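PDB 3MKH: nitroalkane oxidase from Podospora anserina, which oxidises nitroalkanes to aldehydes or ketones with its FAD cofactor, consuming molecular oxygen and releasing nitrite and hydrogen peroxide. Local coordinates for residues T104-A109 against N254-A259; L184-C189 against I208-R213. All blocks are in the same frame, centred on the assembly; numbering follows the deposited sequence.

Interaction 1 of 2, residues T104-A109 against N254-A259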
loop_
_atom_site.group_PDB
_atom_site.type_symbol
_atom_site.label_atom_id
_atom_site.label_comp_id
_atom_site.label_asym_id
_atom_site.label_seq_id
_atom_site.Cartn_x
_atom_site.Cartn_y
_atom_site.Cartn_z
ATOM N N THR A 104 14.755 9.525 -31.695
ATOM C CA THR A 104 13.743 8.489 -31.898
ATOM C C THR A 104 12.682 8.826 -32.966
ATOM O O THR A 104 12.385 7.990 -33.815
ATOM C CB THR A 104 13.089 8.070 -30.556
ATOM O OG1 THR A 104 14.103 7.549 -29.687
ATOM C CG2 THR A 104 11.998 6.995 -30.783
ATOM N N PRO A 105 12.126 10.049 -32.951
ATOM C CA PRO A 105 11.149 10.367 -34.004
ATOM C C PRO A 105 11.737 10.257 -35.399
ATOM O O PRO A 105 11.034 9.882 -36.331
ATOM C CB PRO A 105 10.764 11.822 -33.700
ATOM C CG PRO A 105 10.978 11.930 -32.211
ATOM C CD PRO A 105 12.246 11.147 -31.973
ATOM N N ILE A 106 13.019 10.568 -35.531
ATOM C CA ILE A 106 13.720 10.440 -36.798
ATOM C C ILE A 106 13.936 8.964 -37.190
ATOM O O ILE A 106 13.758 8.608 -38.355
ATOM C CB ILE A 106 15.030 11.239 -36.795
ATOM C CG1 ILE A 106 14.707 12.723 -36.584
ATOM C CG2 ILE A 106 15.757 11.081 -38.121
ATOM C CD1 ILE A 106 15.904 13.583 -36.335
ATOM N N ASN A 107 14.289 8.115 -36.225
ATOM C CA ASN A 107 14.326 6.670 -36.461
ATOM C C ASN A 107 12.965 6.186 -36.939
ATOM O O ASN A 107 12.874 5.308 -37.804
ATOM C CB ASN A 107 14.673 5.902 -35.182
ATOM C CG ASN A 107 16.136 5.994 -34.817
ATOM O OD1 ASN A 107 16.500 5.894 -33.644
ATOM N ND2 ASN A 107 16.982 6.184 -35.810
ATOM N N LEU A 108 11.900 6.751 -36.368
ATOM C CA LEU A 108 10.542 6.288 -36.675
ATOM C C LEU A 108 9.985 6.800 -38.013
ATOM O O LEU A 108 9.209 6.101 -38.657
ATOM C CB LEU A 108 9.563 6.622 -35.542
ATOM C CG LEU A 108 9.816 5.970 -34.173
ATOM C CD1 LEU A 108 8.890 6.556 -33.125
ATOM C CD2 LEU A 108 9.659 4.456 -34.240
ATOM N N ALA A 109 10.383 7.995 -38.443
ATOM C CA ALA A 109 9.635 8.657 -39.520
ATOM C C ALA A 109 10.471 9.359 -40.589
ATOM O O ALA A 109 9.921 9.970 -41.498
ATOM C CB ALA A 109 8.622 9.643 -38.925
ATOM N N ASN A 254 12.536 20.492 -43.431
ATOM C CA ASN A 254 12.616 20.337 -41.971
ATOM C C ASN A 254 11.403 19.640 -41.363
ATOM O O ASN A 254 11.445 19.197 -40.206
ATOM C CB ASN A 254 12.815 21.690 -41.268
ATOM C CG ASN A 254 14.271 22.127 -41.210
ATOM O OD1 ASN A 254 14.780 22.509 -40.146
ATOM N ND2 ASN A 254 14.938 22.108 -42.343
ATOM N N VAL A 255 10.302 19.576 -42.109
ATOM C CA VAL A 255 9.112 18.907 -41.594
ATOM C C VAL A 255 9.340 17.394 -41.543
ATOM O O VAL A 255 9.632 16.769 -42.568
ATOM C CB VAL A 255 7.866 19.206 -42.432
ATOM C CG1 VAL A 255 6.688 18.400 -41.914
ATOM C CG2 VAL A 255 7.551 20.703 -42.418
ATOM N N LEU A 256 9.232 16.817 -40.346
ATOM C CA LEU A 256 9.408 15.379 -40.166
ATOM C C LEU A 256 8.072 14.664 -40.226
ATOM O O LEU A 256 7.930 13.661 -40.925
ATOM C CB LEU A 256 10.110 15.062 -38.836
ATOM C CG LEU A 256 10.272 13.567 -38.510
ATOM C CD1 LEU A 256 11.282 12.905 -39.441
ATOM C CD2 LEU A 256 10.700 13.348 -37.029
ATOM N N CYS A 257 7.098 15.166 -39.476
ATOM C CA CYS A 257 5.735 14.655 -39.551
ATOM C C CYS A 257 4.795 15.778 -39.896
ATOM O O CYS A 257 4.656 16.728 -39.124
ATOM C CB CYS A 257 5.290 14.030 -38.228
ATOM S SG CYS A 257 6.436 12.770 -37.631
ATOM N N PRO A 258 4.142 15.672 -41.062
ATOM C CA PRO A 258 3.164 16.667 -41.501
ATOM C C PRO A 258 1.964 16.659 -40.570
ATOM O O PRO A 258 1.731 15.678 -39.851
ATOM C CB PRO A 258 2.741 16.161 -42.894
ATOM C CG PRO A 258 3.827 15.199 -43.320
ATOM C CD PRO A 258 4.308 14.579 -42.043
ATOM N N ALA A 259 1.186 17.733 -40.609
ATOM C CA ALA A 259 0.046 17.860 -39.715
ATOM C C ALA A 259 -0.838 16.619 -39.732
ATOM O O ALA A 259 -1.247 16.138 -40.795
ATOM C CB ALA A 259 -0.759 19.115 -40.054
HETATM O O HOH W 1 9.474 12.419 -42.876
#
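A single water joins the backbone of A109 to that of L256, donating one hydrogen bond to A109 O and the other to L256 O, each 2.8 Å long. No direct hydrogen bond runs between 104-109 and 254-259, so this bridge is the polar link between the C-terminal part of helix 90-109 and the corner the chain makes at L256. The remaining contacts are van der Waals packing, and L256 makes most of them. Its CG stands anti to the backbone N (chi1 177°), beside the carbonyl carbon, and the two methyls beyond it meet different parts of the helix. L256 CD2 comes to 3.6 Å from P105 O. The same methyl touches the proline ring at P105 CB, 3.7 Å away. I106 CG1 adds a looser contact with it, the side chains of I106 and L256 crossing at about a right angle. L256 CD1 instead lies against the end of the segment, 3.8 Å from A109 C. A further touch comes from C257, whose SG lies 4.0 Å from A109 CB. L256 and C257 both face I208 in a classic beta bulge, consistent with both side chains reaching the helix. An alanine in place of L256, lacking both methyls, would probably open a gap against P105, I106 and A109, leaving the C257 sulfur and the water as the remaining links between the two segments. V265 of helix 262-298 touches P105, A109 and C257, and P105 also packs near L132, an FAD-binding residue. Helix and sheet thus meet here through methyls, a proline ring and a sulfur, while the water satisfies two carbonyls that, both being acceptors, could not bond to each other.

Interaction 2 of 2, residues L184-C189 against I208-R213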
loop_
_atom_site.group_PDB
_atom_site.type_symbol
_atom_site.label_atom_id
_atom_site.label_comp_id
_atom_site.label_asym_id
_atom_site.label_seq_id
_atom_site.Cartn_x
_atom_site.Cartn_y
_atom_site.Cartn_z
ATOM N N LEU A 184 20.041 19.391 -32.773
ATOM C CA LEU A 184 18.874 18.864 -33.473
ATOM C C LEU A 184 17.687 18.719 -32.531
ATOM O O LEU A 184 17.694 17.872 -31.650
ATOM C CB LEU A 184 19.207 17.506 -34.095
ATOM C CG LEU A 184 18.090 16.899 -34.937
ATOM C CD1 LEU A 184 17.700 17.897 -36.013
ATOM C CD2 LEU A 184 18.548 15.574 -35.568
ATOM N N ALA A 185 16.671 19.551 -32.711
ATOM C CA ALA A 185 15.477 19.483 -31.873
ATOM C C ALA A 185 14.307 18.969 -32.707
ATOM O O ALA A 185 14.075 19.467 -33.808
ATOM C CB ALA A 185 15.149 20.872 -31.298
ATOM N N CYS A 186 13.587 17.970 -32.199
ATOM C CA CYS A 186 12.321 17.559 -32.813
ATOM C C CYS A 186 11.187 18.294 -32.103
ATOM O O CYS A 186 10.817 17.931 -30.984
ATOM C CB CYS A 186 12.118 16.050 -32.695
ATOM S SG CYS A 186 13.261 15.097 -33.733
ATOM N N VAL A 187 10.647 19.329 -32.744
ATOM C CA VAL A 187 9.688 20.201 -32.074
ATOM C C VAL A 187 8.280 19.759 -32.398
ATOM O O VAL A 187 7.850 19.759 -33.565
ATOM C CB VAL A 187 9.889 21.678 -32.431
ATOM C CG1 VAL A 187 8.880 22.571 -31.667
ATOM C CG2 VAL A 187 11.313 22.090 -32.103
ATOM N N VAL A 188 7.576 19.345 -31.356
ATOM C CA VAL A 188 6.200 18.943 -31.496
ATOM C C VAL A 188 5.336 20.179 -31.352
ATOM O O VAL A 188 5.415 20.914 -30.355
ATOM C CB VAL A 188 5.817 17.899 -30.449
ATOM C CG1 VAL A 188 4.377 17.397 -30.683
ATOM C CG2 VAL A 188 6.806 16.740 -30.510
ATOM N N CYS A 189 4.518 20.423 -32.364
ATOM C CA CYS A 189 3.724 21.635 -32.377
ATOM C C CYS A 189 2.408 21.424 -33.113
ATOM O O CYS A 189 2.168 20.357 -33.701
ATOM C CB CYS A 189 4.529 22.761 -33.025
ATOM S SG CYS A 189 5.229 22.313 -34.631
ATOM N N ILE A 208 5.548 17.296 -36.285
ATOM C CA ILE A 208 6.894 17.397 -35.730
ATOM C C ILE A 208 7.785 18.080 -36.765
ATOM O O ILE A 208 7.843 17.666 -37.935
ATOM C CB ILE A 208 7.481 16.023 -35.356
ATOM C CG1 ILE A 208 6.562 15.305 -34.360
ATOM C CG2 ILE A 208 8.909 16.182 -34.787
ATOM C CD1 ILE A 208 7.059 13.926 -33.952
ATOM N N ILE A 209 8.454 19.149 -36.350
ATOM C CA ILE A 209 9.340 19.888 -37.255
ATOM C C ILE A 209 10.722 19.949 -36.648
ATOM O O ILE A 209 10.865 20.281 -35.470
ATOM C CB ILE A 209 8.830 21.332 -37.498
ATOM C CG1 ILE A 209 7.364 21.298 -37.941
ATOM C CG2 ILE A 209 9.694 22.057 -38.517
ATOM C CD1 ILE A 209 6.820 22.647 -38.353
ATOM N N LEU A 210 11.733 19.621 -37.447
ATOM C CA LEU A 210 13.113 19.719 -37.015
ATOM C C LEU A 210 13.548 21.173 -36.909
ATOM O O LEU A 210 13.145 22.013 -37.713
ATOM C CB LEU A 210 14.046 18.951 -37.964
ATOM C CG LEU A 210 13.724 17.465 -38.156
ATOM C CD1 LEU A 210 14.760 16.771 -39.065
ATOM C CD2 LEU A 210 13.588 16.765 -36.790
ATOM N N VAL A 211 14.361 21.454 -35.896
ATOM C CA VAL A 211 15.025 22.745 -35.750
ATOM C C VAL A 211 16.480 22.500 -35.350
ATOM O O VAL A 211 16.759 21.931 -34.288
ATOM C CB VAL A 211 14.349 23.632 -34.673
ATOM C CG1 VAL A 211 15.142 24.934 -34.472
ATOM C CG2 VAL A 211 12.908 23.934 -35.057
ATOM N N THR A 212 17.406 22.937 -36.199
ATOM C CA THR A 212 18.826 22.730 -35.944
ATOM C C THR A 212 19.436 24.009 -35.396
ATOM O O THR A 212 18.858 25.089 -35.533
ATOM C CB THR A 212 19.599 22.327 -37.226
ATOM O OG1 THR A 212 19.626 23.430 -38.150
ATOM C CG2 THR A 212 18.948 21.127 -37.890
ATOM N N ARG A 213 20.600 23.888 -34.774
ATOM C CA ARG A 213 21.319 25.080 -34.335
ATOM C C ARG A 213 21.613 26.004 -35.533
ATOM O O ARG A 213 21.524 27.220 -35.417
ATOM C CB ARG A 213 22.602 24.706 -33.592
ATOM C CG ARG A 213 23.475 25.902 -33.219
ATOM C CD ARG A 213 22.714 26.999 -32.448
ATOM N NE ARG A 213 23.688 27.982 -31.963
ATOM C CZ ARG A 213 24.350 27.869 -30.813
ATOM N NH1 ARG A 213 24.096 26.851 -29.999
ATOM N NH2 ARG A 213 25.252 28.781 -30.468
#
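Two neighbouring antiparallel strands of the beta domain, 184-191 and 206-212, pair here in the mixed sheet of this acyl-CoA dehydrogenase-type fold. A185 and V211 form one hydrogen-bonded pair, V187 and I209 the next: A185 N to V211 O, V211 N to A185 O, V187 N to I209 O and I209 N to V187 O are all 2.9 Å. Their carbonyl geometry differs: V211 N approaches in the plane of the A185 carbonyl, whereas V187 N sits above that of I209, 36° out of plane. The CA of L210 adds a C-H···O contact to A185 O at 3.4 Å. On one face of the sheet C186 SG meets L210 CD2 at 3.5 Å, the CB of C186 rests on I208 CG2, and V188 lies side by side with I208, pointing the same way. On the other face V187 CG2 meets V211 CG2 at 3.8 Å. C189 SG reaches both CG1 and CD1 of I209, with chi1 at 51° setting the sulfur between the backbone N and the carbonyl carbon. Strand 130-133, which carries FAD-binding residues L132 and V133, pairs with 184-191 in turn. The backbone bonds fix the register, while branched aliphatic and sulfur-bearing side chains make both faces largely apolar.

How the interactions relate
Both interactions are buried, and their centres lie 9 Å apart. They share a sheet: 206-212 stands between 184-191 and 255-257, so 255-257 is bonded to one strand of interaction 2, with N254 O probably accepting from L210 N and L256 N probably donating to I208 O. Interaction 2 joins strand to strand by four direct N-H to carbonyl bonds; interaction 1 sets helix against strand, its two carbonyls bridged by one water where partly exposed A109 sits beside buried L256. I106 CD1 lies 3.4 Å from L184 CD2, so helix 90-109, one side of interaction 1, also packs on the strand pair of interaction 2. Along the chain, interaction 2 is nested within the loop that interaction 1 closes.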